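Local coordinates for protein N-acetylneuraminic acid (Sialic acid) synthetase (Leptospira borgpetersenii serovar Hardjo-bovis, PDB 6NCS) that binds a manganese ion and probably catalyses the synthesis of an N-acylneuraminate (sialic acid) or its 9-phosphate, at residues Glu226-Leu238 / Glu244-Val256. Numbering follows the deposited sequence. Where two conformers were deposited one is given.
Sequences EIIEKHYTVDRTL and EISAEPKELAKLV. With MN (manganese (II) ion), chain C.
A bend at chi3 (-69°) in Arg236 turns its guanidinium end-on to the carboxylate of Glu251, whose straight chain approaches head-on. The pair ties the loop and 3-10 turn that follow the last strand of the TIM barrel, 227-231, to the first turn of helix 249-266. The two planes are nearly coplanar: NH1 of Arg236 meets OE1 of Glu251 at 2.8 Å, NH2 meets OE2, and each oxygen offers its syn lone pair. NH1 also donates to Ser246 O, in the carbonyl plane, so three bonds fix the group's rotation. Glu248, the N-cap residue, stacks its carboxylate over one guanidinium face, 10° from parallel, while its OE2 takes the backbone N of Arg236 on the anti lone pair at 2.8 Å. The backbone N of Glu248 in turn donates to Glu251 OE1 from above the carboxylate plane, so that oxygen accepts two bonds.

Just past the strand, a single beta bridge joins Tyr232 to Ala247: Ala247 N reaches His231 O nearly straight (173°), and Thr233 N binds Ala247 O at 3.0 Å. From the helix, CD2 of Leu252 lies over one face of the Tyr232 ring, nearer its margin than its centre, and Leu255 CD2 packs on Lys230 CB and Ile228 CG2. Lys230 NZ makes a weak bond to Ile245 O, but its strongest partner is Gly213 O, and it also forms a salt bridge with Asp209.

At the metal site, shared with His210, CD1 of Ile245 sits over the centre of the His231 ring, 3.8 Å from its centroid, while His231 NE2 binds manganese at 2.2 Å.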
ATOM      1  N   GLU A 226       2.034   6.894  -7.788  1.00 11.34           N
ATOM      2  CA  GLU A 226       3.002   7.978  -7.911  0.52 11.96           C
ATOM      3  C   GLU A 226       2.354   9.294  -8.311  1.00 12.21           C
ATOM      4  O   GLU A 226       3.026  10.337  -8.310  1.00 11.08           O
ATOM      5  CB  GLU A 226       4.080   7.585  -8.929  0.52 11.99           C
ATOM      6  CG  GLU A 226       4.612   6.170  -8.696  0.52 16.95           C
ATOM      7  CD  GLU A 226       5.623   5.729  -9.736  0.52 22.97           C
ATOM      8  OE1 GLU A 226       5.286   4.864 -10.581  0.52 22.67           O
ATOM      9  OE2 GLU A 226       6.755   6.256  -9.708  0.52 24.21           O
ATOM     10  N   ILE A 227       1.075   9.263  -8.660  1.00 12.81           N
ATOM     11  CA  ILE A 227       0.274  10.429  -8.988  1.00 10.43           C
ATOM     12  C   ILE A 227      -1.079  10.175  -8.350  1.00 11.23           C
ATOM     13  O   ILE A 227      -1.556   9.036  -8.356  1.00 13.18           O
ATOM     14  CB  ILE A 227       0.121  10.618 -10.516  1.00 11.22           C
ATOM     15  CG1 ILE A 227       1.476  10.759 -11.208  1.00 14.87           C
ATOM     16  CG2 ILE A 227      -0.768  11.826 -10.826  1.00 12.32           C
ATOM     17  CD1 ILE A 227       2.096   9.414 -11.661  1.00 21.94           C
ATOM     18  N   ILE A 228      -1.686  11.213  -7.780  1.00 10.83           N
ATOM     19  CA  ILE A 228      -3.037  11.118  -7.233  1.00 10.44           C
ATOM     20  C   ILE A 228      -3.872  12.220  -7.855  1.00 14.58           C
ATOM     21  O   ILE A 228      -3.471  13.394  -7.837  1.00 14.21           O
ATOM     22  CB  ILE A 228      -3.064  11.242  -5.698  1.00 12.87           C
ATOM     23  CG1 ILE A 228      -2.388  10.036  -5.042  1.00 15.78           C
ATOM     24  CG2 ILE A 228      -4.504  11.391  -5.205  1.00 14.01           C
ATOM     25  CD1 ILE A 228      -3.223   8.737  -5.137  1.00 15.67           C
ATOM     26  N   GLU A 229      -5.034  11.848  -8.392  1.00 12.31           N
ATOM     27  CA  GLU A 229      -6.020  12.802  -8.873  1.00 10.70           C
ATOM     28  C   GLU A 229      -7.263  12.677  -7.999  1.00 17.26           C
ATOM     29  O   GLU A 229      -7.721  11.563  -7.726  1.00 15.96           O
ATOM     30  CB  GLU A 229      -6.359  12.546 -10.347  1.00 14.00           C
ATOM     31  CG  GLU A 229      -7.309  13.570 -10.929  1.00 14.64           C
ATOM     32  CD  GLU A 229      -7.610  13.313 -12.393  1.00 33.56           C
ATOM     33  OE1 GLU A 229      -8.768  12.991 -12.720  1.00 45.53           O
ATOM     34  OE2 GLU A 229      -6.684  13.424 -13.217  1.00 34.13           O
ATOM     35  N   LYS A 230      -7.789  13.809  -7.546  1.00 11.61           N
ATOM     36  CA  LYS A 230      -8.944  13.827  -6.653  1.00 12.25           C
ATOM     37  C   LYS A 230      -9.852  14.974  -7.056  1.00 15.69           C
ATOM     38  O   LYS A 230      -9.379  16.100  -7.225  1.00 12.88           O
ATOM     39  CB  LYS A 230      -8.487  13.982  -5.192  1.00 15.19           C
ATOM     40  CG  LYS A 230      -9.599  14.173  -4.166  1.00 15.92           C
ATOM     41  CD  LYS A 230     -10.415  12.908  -3.952  1.00 14.64           C
ATOM     42  CE  LYS A 230     -11.721  13.222  -3.213  1.00 15.03           C
ATOM     43  NZ  LYS A 230     -12.590  11.998  -3.088  1.00 18.45           N
ATOM     44  N   HIS A 231     -11.146  14.698  -7.231  1.00 13.77           N
ATOM     45  CA  HIS A 231     -12.065  15.782  -7.555  1.00 15.78           C
ATOM     46  C   HIS A 231     -12.106  16.788  -6.414  1.00 18.23           C
ATOM     47  O   HIS A 231     -11.911  16.447  -5.244  1.00 19.00           O
ATOM     48  CB  HIS A 231     -13.471  15.253  -7.834  1.00 15.48           C
ATOM     49  CG  HIS A 231     -13.609  14.595  -9.171  1.00 18.96           C
ATOM     50  ND1 HIS A 231     -14.381  15.123 -10.181  1.00 19.86           N
ATOM     51  CD2 HIS A 231     -13.063  13.458  -9.666  1.00 21.27           C
ATOM     52  CE1 HIS A 231     -14.310  14.340 -11.243  1.00 20.07           C
ATOM     53  NE2 HIS A 231     -13.518  13.321 -10.955  1.00 26.79           N
ATOM     54  N   TYR A 232     -12.392  18.037  -6.766  1.00 17.01           N
ATOM     55  CA  TYR A 232     -12.103  19.151  -5.882  1.00 15.33           C
ATOM     56  C   TYR A 232     -13.180  20.219  -6.014  1.00 17.55           C
ATOM     57  O   TYR A 232     -13.668  20.500  -7.114  1.00 16.85           O
ATOM     58  CB  TYR A 232     -10.698  19.690  -6.207  1.00 14.81           C
ATOM     59  CG  TYR A 232     -10.398  21.068  -5.685  1.00 16.26           C
ATOM     60  CD1 TYR A 232     -10.390  21.330  -4.319  1.00 16.43           C
ATOM     61  CD2 TYR A 232     -10.088  22.106  -6.556  1.00 16.12           C
ATOM     62  CE1 TYR A 232     -10.115  22.599  -3.841  1.00 16.24           C
ATOM     63  CE2 TYR A 232      -9.797  23.375  -6.081  1.00 19.41           C
ATOM     64  CZ  TYR A 232      -9.815  23.613  -4.724  1.00 18.97           C
ATOM     65  OH  TYR A 232      -9.533  24.873  -4.249  1.00 18.78           O
ATOM     66  N   THR A 233     -13.576  20.777  -4.872  1.00 17.09           N
ATOM     67  CA  THR A 233     -14.562  21.846  -4.795  1.00 18.05           C
ATOM     68  C   THR A 233     -14.125  22.794  -3.690  1.00 19.76           C
ATOM     69  O   THR A 233     -13.481  22.373  -2.727  1.00 24.41           O
ATOM     70  CB  THR A 233     -15.974  21.306  -4.500  1.00 18.74           C
ATOM     71  OG1 THR A 233     -16.906  22.391  -4.407  1.00 20.34           O
ATOM     72  CG2 THR A 233     -16.001  20.517  -3.185  1.00 20.53           C
ATOM     73  N   VAL A 234     -14.464  24.081  -3.821  1.00 19.30           N
ATOM     74  CA  VAL A 234     -14.207  24.956  -2.681  1.00 19.92           C
ATOM     75  C   VAL A 234     -15.291  24.853  -1.623  1.00 27.41           C
ATOM     76  O   VAL A 234     -15.070  25.295  -0.490  1.00 24.94           O
ATOM     77  CB  VAL A 234     -14.031  26.436  -3.063  1.00 25.19           C
ATOM     78  CG1 VAL A 234     -12.797  26.612  -3.947  1.00 23.41           C
ATOM     79  CG2 VAL A 234     -15.289  26.990  -3.701  1.00 30.02           C
ATOM     80  N   ASP A 235     -16.441  24.252  -1.945  1.00 21.32           N
ATOM     81  CA  ASP A 235     -17.569  24.215  -1.021  1.00 22.07           C
ATOM     82  C   ASP A 235     -18.623  23.228  -1.508  1.00 22.40           C
ATOM     83  O   ASP A 235     -19.315  23.497  -2.495  1.00 22.47           O
ATOM     84  CB  ASP A 235     -18.154  25.624  -0.885  1.00 26.59           C
ATOM     85  CG  ASP A 235     -19.219  25.736   0.200  1.00 32.97           C
ATOM     86  OD1 ASP A 235     -19.575  24.721   0.840  1.00 34.31           O
ATOM     87  OD2 ASP A 235     -19.701  26.867   0.403  1.00 36.45           O
ATOM     88  N   ARG A 236     -18.752  22.076  -0.840  1.00 22.09           N
ATOM     89  CA  ARG A 236     -19.771  21.115  -1.246  1.00 22.41           C
ATOM     90  C   ARG A 236     -21.180  21.679  -1.092  1.00 27.07           C
ATOM     91  O   ARG A 236     -22.090  21.266  -1.819  1.00 24.48           O
ATOM     92  CB  ARG A 236     -19.644  19.812  -0.449  1.00 22.42           C
ATOM     93  CG  ARG A 236     -18.565  18.865  -0.974  1.00 25.84           C
ATOM     94  CD  ARG A 236     -18.678  17.470  -0.357  1.00 24.68           C
ATOM     95  NE  ARG A 236     -18.341  17.484   1.060  1.00 25.45           N
ATOM     96  CZ  ARG A 236     -17.099  17.401   1.535  1.00 30.34           C
ATOM     97  NH1 ARG A 236     -16.066  17.293   0.709  1.00 26.92           N
ATOM     98  NH2 ARG A 236     -16.890  17.426   2.846  1.00 27.78           N
ATOM     99  N   THR A 237     -21.384  22.622  -0.166  1.00 24.73           N
ATOM    100  CA  THR A 237     -22.732  23.139   0.053  1.00 26.18           C
ATOM    101  C   THR A 237     -23.279  23.880  -1.157  1.00 26.32           C
ATOM    102  O   THR A 237     -24.496  24.072  -1.248  1.00 27.42           O
ATOM    103  CB  THR A 237     -22.779  24.067   1.274  1.00 37.53           C
ATOM    104  OG1 THR A 237     -22.121  25.302   0.973  1.00 34.05           O
ATOM    105  CG2 THR A 237     -22.113  23.416   2.471  1.00 29.83           C
ATOM    106  N   LEU A 238     -22.418  24.307  -2.082  1.00 29.89           N
ATOM    107  CA  LEU A 238     -22.905  24.900  -3.321  1.00 26.65           C
ATOM    108  C   LEU A 238     -23.580  23.869  -4.216  1.00 28.45           C
ATOM    109  O   LEU A 238     -24.304  24.251  -5.138  1.00 28.70           O
ATOM    110  CB  LEU A 238     -21.753  25.568  -4.075  1.00 32.32           C
ATOM    111  CG  LEU A 238     -21.008  26.678  -3.331  1.00 28.30           C
ATOM    112  CD1 LEU A 238     -19.771  27.144  -4.105  1.00 26.99           C
ATOM    113  CD2 LEU A 238     -21.946  27.830  -3.071  1.00 29.98           C
ATOM    114  N   GLU A 244     -20.458  15.490  -4.712  1.00 21.56           N
ATOM    115  CA  GLU A 244     -20.492  14.383  -3.759  1.00 21.93           C
ATOM    116  C   GLU A 244     -19.153  13.658  -3.679  1.00 23.18           C
ATOM    117  O   GLU A 244     -18.796  13.131  -2.619  1.00 24.10           O
ATOM    118  CB  GLU A 244     -21.603  13.395  -4.121  1.00 26.28           C
ATOM    119  N   ILE A 245     -18.391  13.627  -4.773  1.00 19.77           N
ATOM    120  CA  ILE A 245     -17.091  12.958  -4.770  1.00 18.65           C
ATOM    121  C   ILE A 245     -15.934  13.947  -4.684  1.00 19.41           C
ATOM    122  O   ILE A 245     -14.780  13.561  -4.909  1.00 16.56           O
ATOM    123  CB  ILE A 245     -16.923  12.041  -5.991  1.00 18.48           C
ATOM    124  CG1 ILE A 245     -16.990  12.842  -7.295  1.00 21.72           C
ATOM    125  CG2 ILE A 245     -17.960  10.926  -5.978  1.00 25.95           C
ATOM    126  CD1 ILE A 245     -16.407  12.092  -8.475  1.00 20.43           C
ATOM    127  N   SER A 246     -16.201  15.202  -4.345  1.00 18.07           N
ATOM    128  CA  SER A 246     -15.172  16.233  -4.368  1.00 17.00           C
ATOM    129  C   SER A 246     -14.680  16.567  -2.964  1.00 24.38           C
ATOM    130  O   SER A 246     -15.465  16.664  -2.021  1.00 22.56           O
ATOM    131  CB  SER A 246     -15.689  17.500  -5.046  1.00 17.42           C
ATOM    132  OG  SER A 246     -15.969  17.259  -6.409  1.00 18.55           O
ATOM    133  N   ALA A 247     -13.367  16.757  -2.844  1.00 16.54           N
ATOM    134  CA  ALA A 247     -12.735  17.151  -1.594  1.00 16.12           C
ATOM    135  C   ALA A 247     -12.724  18.667  -1.473  1.00 17.17           C
ATOM    136  O   ALA A 247     -12.474  19.373  -2.450  1.00 16.69           O
ATOM    137  CB  ALA A 247     -11.300  16.622  -1.542  1.00 17.51           C
ATOM    138  N   GLU A 248     -12.995  19.167  -0.277  1.00 17.51           N
ATOM    139  CA  GLU A 248     -12.909  20.601  -0.023  1.00 20.04           C
ATOM    140  C   GLU A 248     -11.456  20.988   0.243  1.00 20.24           C
ATOM    141  O   GLU A 248     -10.596  20.125   0.405  1.00 16.47           O
ATOM    142  CB  GLU A 248     -13.846  20.967   1.127  1.00 19.15           C
ATOM    143  CG  GLU A 248     -15.326  20.906   0.731  1.00 21.29           C
ATOM    144  CD  GLU A 248     -16.256  21.243   1.867  1.00 34.35           C
ATOM    145  OE1 GLU A 248     -15.805  21.255   3.036  1.00 35.74           O
ATOM    146  OE2 GLU A 248     -17.448  21.493   1.585  1.00 25.92           O
ATOM    147  N   PRO A 249     -11.133  22.289   0.262  1.00 16.98           N
ATOM    148  CA  PRO A 249      -9.713  22.680   0.380  1.00 19.68           C
ATOM    149  C   PRO A 249      -8.991  22.119   1.598  1.00 17.49           C
ATOM    150  O   PRO A 249      -7.836  21.696   1.469  1.00 17.11           O
ATOM    151  CB  PRO A 249      -9.785  24.209   0.426  1.00 18.63           C
ATOM    152  CG  PRO A 249     -10.998  24.534  -0.376  1.00 22.41           C
ATOM    153  CD  PRO A 249     -11.989  23.462  -0.026  1.00 16.17           C
ATOM    154  N   LYS A 250      -9.617  22.117   2.779  1.00 19.06           N
ATOM    155  CA  LYS A 250      -8.938  21.559   3.945  1.00 19.56           C
ATOM    156  C   LYS A 250      -8.695  20.060   3.786  1.00 19.38           C
ATOM    157  O   LYS A 250      -7.676  19.541   4.262  1.00 17.48           O
ATOM    158  CB  LYS A 250      -9.746  21.850   5.213  1.00 20.39           C
ATOM    159  N   GLU A 251      -9.605  19.353   3.111  1.00 16.00           N
ATOM    160  CA  GLU A 251      -9.400  17.932   2.859  1.00 16.41           C
ATOM    161  C   GLU A 251      -8.320  17.706   1.805  1.00 15.12           C
ATOM    162  O   GLU A 251      -7.516  16.773   1.921  1.00 15.41           O
ATOM    163  CB  GLU A 251     -10.728  17.288   2.460  1.00 18.69           C
ATOM    164  CG  GLU A 251     -11.823  17.543   3.511  1.00 27.81           C
ATOM    165  CD  GLU A 251     -13.230  17.337   2.984  1.00 37.31           C
ATOM    166  OE1 GLU A 251     -13.426  17.377   1.752  1.00 28.44           O
ATOM    167  OE2 GLU A 251     -14.147  17.134   3.813  1.00 38.20           O
ATOM    168  N   LEU A 252      -8.278  18.556   0.773  1.00 13.47           N
ATOM    169  CA  LEU A 252      -7.178  18.499  -0.188  1.00 15.16           C
ATOM    170  C   LEU A 252      -5.836  18.729   0.500  1.00 15.98           C
ATOM    171  O   LEU A 252      -4.843  18.060   0.186  1.00 14.08           O
ATOM    172  CB  LEU A 252      -7.399  19.534  -1.296  1.00 15.73           C
ATOM    173  CG  LEU A 252      -6.373  19.619  -2.432  1.00 14.65           C
ATOM    174  CD1 LEU A 252      -6.248  18.313  -3.185  1.00 15.51           C
ATOM    175  CD2 LEU A 252      -6.734  20.760  -3.390  1.00 14.47           C
ATOM    176  N   ALA A 253      -5.779  19.695   1.417  1.00 15.82           N
ATOM    177  CA  ALA A 253      -4.533  19.958   2.128  1.00 14.82           C
ATOM    178  C   ALA A 253      -4.125  18.755   2.967  1.00 13.58           C
ATOM    179  O   ALA A 253      -2.937  18.428   3.065  1.00 16.77           O
ATOM    180  CB  ALA A 253      -4.682  21.197   3.008  1.00 17.69           C
ATOM    181  N   LYS A 254      -5.100  18.091   3.590  1.00 14.85           N
ATOM    182  CA  LYS A 254      -4.797  16.876   4.341  1.00 13.29           C
ATOM    183  C   LYS A 254      -4.336  15.754   3.420  1.00 16.47           C
ATOM    184  O   LYS A 254      -3.443  14.977   3.784  1.00 15.26           O
ATOM    185  CB  LYS A 254      -6.027  16.449   5.149  1.00 13.95           C
ATOM    186  CG  LYS A 254      -5.817  15.272   6.063  1.00 18.81           C
ATOM    187  CD  LYS A 254      -4.844  15.641   7.171  1.00 27.38           C
ATOM    188  CE  LYS A 254      -5.344  15.189   8.527  1.00 50.89           C
ATOM    189  NZ  LYS A 254      -4.448  15.693   9.605  1.00 54.69           N
ATOM    190  N   LEU A 255      -4.932  15.648   2.223  1.00 12.57           N
ATOM    191  CA  LEU A 255      -4.460  14.668   1.247  1.00 12.06           C
ATOM    192  C   LEU A 255      -2.995  14.898   0.926  1.00 12.74           C
ATOM    193  O   LEU A 255      -2.207  13.949   0.864  1.00 12.38           O
ATOM    194  CB  LEU A 255      -5.301  14.742  -0.032  1.00 11.54           C
ATOM    195  CG  LEU A 255      -4.902  13.848  -1.211  1.00 16.05           C
ATOM    196  CD1 LEU A 255      -4.971  12.349  -0.863  1.00 15.41           C
ATOM    197  CD2 LEU A 255      -5.807  14.161  -2.406  1.00 15.29           C
ATOM    198  N   VAL A 256      -2.608  16.157   0.736  1.00 10.78           N
ATOM    199  CA  VAL A 256      -1.218  16.469   0.416  1.00 13.88           C
ATOM    200  C   VAL A 256      -0.299  16.070   1.566  1.00 12.16           C
ATOM    201  O   VAL A 256       0.733  15.418   1.359  1.00 13.43           O
ATOM    202  CB  VAL A 256      -1.071  17.961   0.063  1.00 12.27           C
ATOM    203  CG1 VAL A 256       0.400  18.352  -0.016  1.00 14.03           C
ATOM    204  CG2 VAL A 256      -1.787  18.261  -1.277  1.00 13.51           C
TER
HETATM  205 MN    MN C 301     -12.952  12.032 -12.667  0.66 19.63          MN
HETATM  206  O   HOH W   1     -11.109  12.435 -12.130  1.00 24.55           O
HETATM  207  O   HOH W   2     -12.758  12.350  -6.190  1.00 18.04           O
HETATM  208  O   HOH W   3     -15.020  18.273  -9.025  1.00 23.71           O